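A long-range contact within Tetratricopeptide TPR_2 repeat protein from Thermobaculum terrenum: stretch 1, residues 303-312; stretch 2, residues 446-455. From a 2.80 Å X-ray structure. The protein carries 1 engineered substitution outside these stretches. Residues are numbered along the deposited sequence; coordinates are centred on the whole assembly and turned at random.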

# COMPACT_ATOMS: atom_id res chain seq x y z
N ARG A 303 16.10 11.25 -5.21
CA ARG A 303 15.66 10.79 -6.53
C ARG A 303 16.70 9.85 -7.16
O ARG A 303 17.57 10.30 -7.91
CB ARG A 303 15.42 11.99 -7.45
CG ARG A 303 14.40 13.00 -6.96
CD ARG A 303 14.49 14.28 -7.79
NE ARG A 303 13.22 15.02 -7.81
CZ ARG A 303 12.80 15.86 -6.86
NH1 ARG A 303 13.51 16.09 -5.75
NH2 ARG A 303 11.63 16.48 -7.01
N LEU A 304 16.59 8.56 -6.88
CA LEU A 304 17.45 7.56 -7.52
C LEU A 304 17.37 7.66 -9.06
O LEU A 304 16.31 7.95 -9.62
CB LEU A 304 17.05 6.13 -7.12
CG LEU A 304 17.12 5.70 -5.65
CD1 LEU A 304 16.55 4.30 -5.51
CD2 LEU A 304 18.54 5.77 -5.12
N SER A 305 18.49 7.37 -9.73
CA SER A 305 18.59 7.43 -11.21
C SER A 305 18.18 6.12 -11.90
O SER A 305 18.57 5.85 -13.03
CB SER A 305 20.01 7.81 -11.59
OG SER A 305 20.91 6.88 -11.00
N ARG A 306 17.42 5.28 -11.20
CA ARG A 306 16.72 4.13 -11.74
C ARG A 306 15.30 4.13 -11.11
O ARG A 306 14.97 5.03 -10.34
CB ARG A 306 17.46 2.85 -11.34
CG ARG A 306 17.50 2.63 -9.84
CD ARG A 306 18.07 1.30 -9.41
NE ARG A 306 17.62 0.12 -10.16
CZ ARG A 306 16.40 -0.39 -10.19
NH1 ARG A 306 15.39 0.17 -9.55
NH2 ARG A 306 16.17 -1.49 -10.88
N PHE A 307 14.51 3.10 -11.39
CA PHE A 307 13.20 2.92 -10.76
C PHE A 307 13.37 2.73 -9.25
O PHE A 307 14.32 2.10 -8.80
CB PHE A 307 12.48 1.71 -11.38
CG PHE A 307 11.06 1.53 -10.92
CD1 PHE A 307 10.12 2.55 -11.06
CD2 PHE A 307 10.64 0.32 -10.36
CE1 PHE A 307 8.81 2.38 -10.65
CE2 PHE A 307 9.33 0.14 -9.94
CZ PHE A 307 8.41 1.17 -10.10
N TYR A 308 12.44 3.29 -8.45
CA TYR A 308 12.59 3.29 -6.99
C TYR A 308 12.41 1.94 -6.28
O TYR A 308 12.48 1.90 -5.06
CB TYR A 308 11.68 4.35 -6.35
CG TYR A 308 10.23 3.94 -6.10
CD1 TYR A 308 9.36 3.58 -7.14
CD2 TYR A 308 9.70 3.96 -4.80
CE1 TYR A 308 8.05 3.23 -6.90
CE2 TYR A 308 8.38 3.61 -4.55
CZ TYR A 308 7.56 3.25 -5.60
OH TYR A 308 6.25 2.90 -5.35
N LEU A 309 12.19 0.85 -7.02
CA LEU A 309 12.00 -0.48 -6.46
C LEU A 309 12.75 -1.53 -7.28
O LEU A 309 13.05 -1.28 -8.45
CB LEU A 309 10.51 -0.83 -6.49
CG LEU A 309 9.56 0.12 -5.79
CD1 LEU A 309 8.12 -0.24 -6.09
CD2 LEU A 309 9.79 0.05 -4.30
N PRO A 310 13.04 -2.71 -6.67
CA PRO A 310 13.62 -3.82 -7.43
C PRO A 310 12.58 -4.60 -8.25
O PRO A 310 11.61 -5.12 -7.68
CB PRO A 310 14.24 -4.70 -6.34
CG PRO A 310 13.38 -4.47 -5.14
CD PRO A 310 12.85 -3.07 -5.25
N CYS A 311 12.80 -4.70 -9.56
CA CYS A 311 11.87 -5.33 -10.52
C CYS A 311 12.11 -6.82 -10.86
O CYS A 311 11.41 -7.38 -11.71
CB CYS A 311 11.88 -4.51 -11.81
SG CYS A 311 11.41 -2.79 -11.58
N ASN A 312 13.07 -7.47 -10.20
CA ASN A 312 13.32 -8.89 -10.46
C ASN A 312 12.16 -9.76 -9.97
O ASN A 312 11.69 -9.57 -8.85
CB ASN A 312 14.65 -9.35 -9.84
CG ASN A 312 14.63 -9.30 -8.32
OD1 ASN A 312 14.38 -8.25 -7.74
ND2 ASN A 312 14.87 -10.43 -7.68
N ARG A 446 2.12 8.35 -10.03
CA ARG A 446 3.32 8.16 -10.87
C ARG A 446 4.11 6.87 -10.64
O ARG A 446 5.18 6.70 -11.23
CB ARG A 446 4.27 9.35 -10.67
CG ARG A 446 3.82 10.62 -11.36
CD ARG A 446 4.67 11.79 -10.92
NE ARG A 446 5.78 12.03 -11.83
CZ ARG A 446 5.79 12.94 -12.81
NH1 ARG A 446 4.75 13.74 -13.05
NH2 ARG A 446 6.88 13.06 -13.57
N ALA A 447 3.60 5.94 -9.83
CA ALA A 447 4.33 4.69 -9.61
C ALA A 447 4.51 3.92 -10.93
O ALA A 447 5.58 3.35 -11.17
CB ALA A 447 3.61 3.83 -8.57
N THR A 448 3.48 3.91 -11.77
CA THR A 448 3.53 3.20 -13.05
C THR A 448 4.17 4.04 -14.14
O THR A 448 4.95 3.51 -14.94
CB THR A 448 2.13 2.78 -13.52
OG1 THR A 448 1.25 3.92 -13.47
CG2 THR A 448 1.59 1.75 -12.66
N SER A 449 3.84 5.33 -14.19
CA SER A 449 4.48 6.21 -15.17
C SER A 449 6.01 6.03 -15.09
O SER A 449 6.65 5.85 -16.11
CB SER A 449 4.06 7.69 -14.98
OG SER A 449 4.78 8.30 -13.93
N SER A 450 6.56 6.03 -13.87
CA SER A 450 8.00 5.85 -13.65
C SER A 450 8.48 4.48 -14.14
O SER A 450 9.38 4.40 -14.98
CB SER A 450 8.34 6.02 -12.16
OG SER A 450 9.72 5.83 -11.92
N LEU A 451 7.86 3.42 -13.61
CA LEU A 451 8.17 2.03 -14.00
C LEU A 451 8.29 1.90 -15.51
O LEU A 451 9.30 1.43 -16.02
CB LEU A 451 7.08 1.06 -13.49
CG LEU A 451 7.37 -0.44 -13.28
CD1 LEU A 451 6.14 -1.27 -13.59
CD2 LEU A 451 8.55 -0.99 -14.08
N LEU A 452 7.25 2.33 -16.22
CA LEU A 452 7.19 2.24 -17.67
C LEU A 452 8.30 3.04 -18.37
O LEU A 452 8.94 2.54 -19.30
CB LEU A 452 5.80 2.70 -18.18
CG LEU A 452 4.59 1.83 -17.80
CD1 LEU A 452 3.32 2.49 -18.27
CD2 LEU A 452 4.68 0.42 -18.37
N ARG A 453 8.55 4.27 -17.91
CA ARG A 453 9.64 5.08 -18.47
C ARG A 453 11.02 4.39 -18.30
O ARG A 453 11.78 4.28 -19.26
CB ARG A 453 9.67 6.47 -17.83
CG ARG A 453 8.55 7.39 -18.29
CD ARG A 453 8.84 8.85 -17.94
NE ARG A 453 7.77 9.75 -18.37
CZ ARG A 453 7.54 10.14 -19.63
NH1 ARG A 453 8.30 9.73 -20.66
NH2 ARG A 453 6.53 10.97 -19.88
N TRP A 454 11.29 3.88 -17.10
CA TRP A 454 12.55 3.16 -16.82
C TRP A 454 12.69 1.83 -17.57
O TRP A 454 13.81 1.36 -17.76
CB TRP A 454 12.71 2.89 -15.32
CG TRP A 454 12.98 4.11 -14.50
CD1 TRP A 454 12.22 4.59 -13.48
CD2 TRP A 454 14.10 5.00 -14.61
NE1 TRP A 454 12.79 5.73 -12.95
CE2 TRP A 454 13.95 6.00 -13.62
CE3 TRP A 454 15.22 5.06 -15.46
CZ2 TRP A 454 14.87 7.05 -13.46
CZ3 TRP A 454 16.14 6.09 -15.29
CH2 TRP A 454 15.96 7.08 -14.30
N ALA A 455 11.57 1.22 -17.99
CA ALA A 455 11.60 -0.04 -18.74
C ALA A 455 11.50 0.16 -20.27
O ALA A 455 11.27 -0.81 -21.00
CB ALA A 455 10.49 -0.95 -18.24

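This is a packing contact without hydrogen bonds between the stretches, in which an irregular loop lies against one side of a helix and two aromatic residues, Phe-307 and Trp-454, together supply about half of the buried surface. The loop follows a short strand end at Arg-303 and Leu-304; the helix runs from Ala-447 to Trp-454, and touching residues are at least 139 apart in sequence. The backbones come nearest at Phe-307 and Leu-451, whose CA atoms are 6.0 Å apart, close enough for side chains to touch the opposing main chain directly.

The helix meets the loop through Ala-447, Ser-450, Leu-451 and Trp-454, a spacing of three and four residues that brings them to the same side, while Thr-448, Ser-449 and Leu-452 point away. Its own backbone ladder, including Trp-454 N to Ser-450 O at 2.9 Å, satisfies much of the main chain internally.

Phe-307 is the loop's main contribution. Its CA-to-CB bond points sideways, but chi1 near 180° (t) carries the ring closer to the helix. Leu-451 covers one face, its CG 4.1 Å from the ring centroid in a CH-pi contact, and Phe-307 CE1 lies 3.6 Å from Leu-451 CB. Polar atoms gather at the ring edge instead: Ala-447 O is 3.4 Å from Phe-307 CE1, and Ser-450 OG is 3.4 Å from Phe-307 CD1. Aromatic edges carry a slight positive charge, so oxygen is tolerated there, and Ser-450 OG finds its hydrogen bond elsewhere in the structure.

Trp-454 reverses the roles, with a helix side chain packing against loop backbone. Its CB points toward the loop, and its six-membered ring lies beneath Arg-306 CA, 3.7 Å from the ring centroid and only 7° off the normal, a well-centred CH-pi contact. The indole continues to Phe-307, where Trp-454 CD1 is 3.6 Å from Phe-307 CB, so the two aromatic residues also touch. Ser-305 O approaches Trp-454 CH2 to 3.2 Å. Although Trp-454 NE1 is 3.5 Å from Arg-306 O, the angle is poor for a hydrogen bond, and the indole nitrogen is satisfied elsewhere.

Arg-306 itself points its CB away from the helix. Its NH1 donates to Leu-309 O at 3.0 Å and to Phe-307 O at a very short 2.3 Å, tying the loop to itself. Cys-311, its CB directed toward the helix, adds an apolar contact, SG to Leu-451 CD2 at 4.2 Å. The rule to read here is a division of chemistry: aromatic faces pack on aliphatic groups and on backbone carbon, oxygens sit near a ring edge or oblique to a ring, and the hydrogen bonds that the side chains make lie within a stretch or elsewhere in the structure.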